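Local coordinates for protein CEL44C (Paenibacillus polymyxa, PDB 2YJQ) that hydrolyses xyloglucan as a family 44 glycoside hydrolase, the chain being the family 44 catalytic part of a longer, multidomain protein that also carries carbohydrate-binding modules, at the beta-D-glucopyranose and tetrahydrooxazine site. Coordinates in Å, arbitrary orientation; residue numbers count along the deposited sequence, not the author numbering.

The beta-D-glucopyranose and tetrahydrooxazine site. Residues 47-49, 62, 65-66, 73, 187, 286, 391, 393. With BGC (beta-D-glucopyranose), chain B; BGC (beta-D-glucopyranose), chain C; OXZ (tetrahydrooxazine), chain D.
The glycone side of the active-site cleft, formed by loops at the C-terminal ends of the strands of the TIM barrel, holds a linked cellobiosyl-tetrahydrooxazine inhibitor: OXZ in the -1 subsite and the glucoses of chains B and C in -2 and -3. N1 of OXZ takes the place of the sugar's anomeric carbon. N1 of OXZ donates to Glu187 OE2 at 3.0 Å, coming from above the carboxylate plane; Glu187, in the Asn-Glu-Pro motif, is the expected acid/base, its chain extended beyond CG to carry the carboxylate to N1. From another side, the phenol OH of Tyr286 is a second acceptor, 2.5 Å from OXZ N1. OXZ C3 rests over the six-membered ring of Trp391, 4.0 Å from the centroid, a CH-pi contact; CG of Trp391, anti to the backbone N (chi1 178°), puts the indole face against OXZ. The backbone N of Asn48 points almost straight at the O3 hydroxyl of OXZ (3.0 Å), which in turn donates to the ring oxygen O5 of BGC (chain B). The side-chain amide of Asn48 gives ND2 to the syn lone pair of Asp65 OD2 (2.8 Å), fixing the carboxylate beside BGC (chain B). Water 2 bridges Asp65 OD1, O2 of BGC (chain B) and O6 of OXZ. At -3, Arg49, bent at chi2 (-83°), grips BGC (chain C) side-on and in the guanidinium plane: NE to O2 at 2.7 Å and NH2 to O3 at 3.1 Å. The ring of Tyr73 lies flat over C3 of this sugar; CB of Tyr73 packs on one guanidinium face of Arg49, toward its rim, with Ala62 N over the centre of the other. Glu187, Tyr286 and Trp391 follow strands 181-184, 280-285 and 387-390; Gly47 to Arg49 follow strand 42-45, and the stretch on to helix 73-77, with Asp65 and Tyr73, lines -2 and -3.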
loop_
_atom_site.group_PDB
_atom_site.type_symbol
_atom_site.label_atom_id
_atom_site.label_comp_id
_atom_site.label_asym_id
_atom_site.label_seq_id
_atom_site.Cartn_x
_atom_site.Cartn_y
_atom_site.Cartn_z
ATOM N N GLY A 47 5.796 -5.470 6.746
ATOM C CA GLY A 47 6.236 -4.647 7.884
ATOM C C GLY A 47 7.455 -5.213 8.626
ATOM O O GLY A 47 7.959 -6.322 8.335
ATOM N N ASN A 48 7.950 -4.435 9.582
ATOM C CA ASN A 48 9.205 -4.753 10.328
ATOM C C ASN A 48 9.305 -6.181 10.833
ATOM O O ASN A 48 10.319 -6.844 10.677
ATOM C CB ASN A 48 9.358 -3.747 11.458
ATOM C CG ASN A 48 9.644 -2.343 10.923
ATOM O OD1 ASN A 48 10.023 -2.190 9.749
ATOM N ND2 ASN A 48 9.478 -1.327 11.757
ATOM N N ARG A 49 8.213 -6.700 11.362
ATOM C CA ARG A 49 8.230 -8.043 11.927
ATOM C C ARG A 49 8.508 -9.179 10.960
ATOM O O ARG A 49 9.014 -10.270 11.390
ATOM C CB ARG A 49 6.899 -8.295 12.652
ATOM C CG ARG A 49 6.851 -7.779 14.076
ATOM C CD ARG A 49 7.512 -8.811 15.023
ATOM N NE ARG A 49 7.533 -8.473 16.454
ATOM C CZ ARG A 49 7.925 -9.371 17.375
ATOM N NH1 ARG A 49 8.289 -10.597 17.030
ATOM N NH2 ARG A 49 7.914 -9.070 18.648
ATOM N N ALA A 62 11.345 -8.309 16.913
ATOM C CA ALA A 62 10.841 -6.934 16.872
ATOM C C ALA A 62 11.814 -5.890 16.418
ATOM O O ALA A 62 11.381 -4.750 16.131
ATOM C CB ALA A 62 10.315 -6.542 18.240
ATOM N N ASP A 65 11.689 -1.820 17.273
ATOM C CA ASP A 65 10.359 -1.560 17.805
ATOM C C ASP A 65 10.079 -2.062 19.267
ATOM O O ASP A 65 9.317 -1.457 19.974
ATOM C CB ASP A 65 9.325 -2.126 16.865
ATOM C CG ASP A 65 9.381 -1.490 15.471
ATOM O OD1 ASP A 65 9.597 -0.291 15.395
ATOM O OD2 ASP A 65 9.226 -2.193 14.453
ATOM N N TRP A 66 10.661 -3.169 19.702
ATOM C CA TRP A 66 10.470 -3.687 21.070
ATOM C C TRP A 66 11.678 -4.510 21.450
ATOM O O TRP A 66 11.640 -5.752 21.316
ATOM C CB TRP A 66 9.211 -4.577 21.188
ATOM C CG TRP A 66 8.872 -5.008 22.636
ATOM C CD1 TRP A 66 8.801 -4.188 23.724
ATOM C CD2 TRP A 66 8.553 -6.333 23.118
ATOM N NE1 TRP A 66 8.459 -4.914 24.865
ATOM C CE2 TRP A 66 8.312 -6.229 24.526
ATOM C CE3 TRP A 66 8.441 -7.593 22.510
ATOM C CZ2 TRP A 66 7.982 -7.352 25.344
ATOM C CZ3 TRP A 66 8.103 -8.733 23.338
ATOM C CH2 TRP A 66 7.881 -8.583 24.742
ATOM N N TYR A 73 5.068 -13.158 18.901
ATOM C CA TYR A 73 4.159 -12.057 18.611
ATOM C C TYR A 73 3.289 -12.282 17.342
ATOM O O TYR A 73 2.113 -11.970 17.364
ATOM C CB TYR A 73 4.913 -10.735 18.498
ATOM C CG TYR A 73 4.063 -9.571 18.033
ATOM C CD1 TYR A 73 3.222 -8.869 18.935
ATOM C CD2 TYR A 73 4.059 -9.189 16.701
ATOM C CE1 TYR A 73 2.452 -7.754 18.505
ATOM C CE2 TYR A 73 3.300 -8.101 16.256
ATOM C CZ TYR A 73 2.512 -7.404 17.151
ATOM O OH TYR A 73 1.781 -6.362 16.668
ATOM N N GLU A 187 11.641 -2.674 3.899
ATOM C CA GLU A 187 12.551 -1.539 4.192
ATOM C C GLU A 187 14.046 -1.849 4.374
ATOM O O GLU A 187 14.677 -1.536 5.397
ATOM C CB GLU A 187 12.000 -0.670 5.314
ATOM C CG GLU A 187 10.474 -0.476 5.164
ATOM C CD GLU A 187 9.867 0.424 6.196
ATOM O OE1 GLU A 187 10.499 0.572 7.265
ATOM O OE2 GLU A 187 8.767 0.958 5.937
ATOM N N TYR A 286 4.886 7.442 4.043
ATOM C CA TYR A 286 4.314 8.092 5.226
ATOM C C TYR A 286 4.624 9.550 5.058
ATOM O O TYR A 286 5.793 9.888 5.071
ATOM C CB TYR A 286 5.008 7.580 6.475
ATOM C CG TYR A 286 4.860 6.075 6.648
ATOM C CD1 TYR A 286 3.634 5.510 7.042
ATOM C CD2 TYR A 286 5.932 5.235 6.385
ATOM C CE1 TYR A 286 3.495 4.115 7.185
ATOM C CE2 TYR A 286 5.815 3.844 6.531
ATOM C CZ TYR A 286 4.608 3.294 6.951
ATOM O OH TYR A 286 4.526 1.906 7.057
ATOM N N TRP A 391 -1.648 1.237 6.236
ATOM C CA TRP A 391 -0.944 0.760 7.419
ATOM C C TRP A 391 -1.445 1.471 8.698
ATOM O O TRP A 391 -1.531 2.704 8.728
ATOM C CB TRP A 391 0.584 0.890 7.259
ATOM C CG TRP A 391 1.266 0.448 8.491
ATOM C CD1 TRP A 391 1.522 1.211 9.575
ATOM C CD2 TRP A 391 1.715 -0.876 8.808
ATOM N NE1 TRP A 391 2.143 0.471 10.546
ATOM C CE2 TRP A 391 2.261 -0.820 10.113
ATOM C CE3 TRP A 391 1.750 -2.098 8.099
ATOM C CZ2 TRP A 391 2.823 -1.945 10.752
ATOM C CZ3 TRP A 391 2.269 -3.221 8.728
ATOM C CH2 TRP A 391 2.820 -3.146 10.036
ATOM N N LEU A 393 -1.007 3.118 11.997
ATOM C CA LEU A 393 -0.002 3.726 12.870
ATOM C C LEU A 393 -0.557 3.842 14.278
ATOM O O LEU A 393 0.177 4.079 15.209
ATOM C CB LEU A 393 0.458 5.119 12.377
ATOM C CG LEU A 393 1.152 5.214 11.006
ATOM C CD1 LEU A 393 1.181 6.665 10.559
ATOM C CD2 LEU A 393 2.555 4.521 10.849
HETATM C C2 BGC B . 5.255 -0.161 14.228
HETATM C C3 BGC B . 5.771 -0.970 15.409
HETATM C C4 BGC B . 5.492 -2.449 15.133
HETATM C C5 BGC B . 5.909 -2.923 13.743
HETATM C C6 BGC B . 5.358 -4.309 13.463
HETATM C C1 BGC B . 5.875 -0.669 12.910
HETATM O O2 BGC B . 5.588 1.219 14.388
HETATM O O3 BGC B . 4.918 -0.654 16.507
HETATM O O4 BGC B . 6.233 -3.252 15.966
HETATM O O5 BGC B . 5.430 -2.027 12.732
HETATM O O6 BGC B . 5.883 -4.641 12.171
HETATM C C2 BGC C . 6.525 -4.867 17.614
HETATM C C3 BGC C . 5.867 -5.602 18.805
HETATM C C4 BGC C . 5.183 -4.626 19.748
HETATM C C5 BGC C . 4.233 -3.788 18.910
HETATM C C6 BGC C . 3.397 -2.940 19.864
HETATM C C1 BGC C . 5.504 -3.977 16.947
HETATM O O2 BGC C . 7.066 -5.778 16.647
HETATM O O3 BGC C . 6.823 -6.319 19.566
HETATM O O4 BGC C . 4.382 -5.409 20.626
HETATM O O5 BGC C . 5.054 -3.091 17.958
HETATM O O6 BGC C . 3.637 -1.545 19.713
HETATM C C6 OXZ D . 6.171 2.939 11.118
HETATM C C5 OXZ D . 5.856 1.801 10.143
HETATM C C4 OXZ D . 6.182 0.379 10.706
HETATM C C3 OXZ D . 6.017 -0.722 9.658
HETATM C C2 OXZ D . 6.833 -0.446 8.363
HETATM O O6 OXZ D . 7.568 2.813 11.495
HETATM O O5 OXZ D . 6.717 1.951 9.007
HETATM O O4 OXZ D . 5.318 0.099 11.808
HETATM O O3 OXZ D . 6.313 -2.049 10.170
HETATM N N1 OXZ D . 6.605 0.974 8.009
HETATM O O HOH W 1 8.723 -4.714 14.777
HETATM O O HOH W 2 8.343 1.447 13.924
HETATM O O HOH W 3 9.987 2.149 9.693
#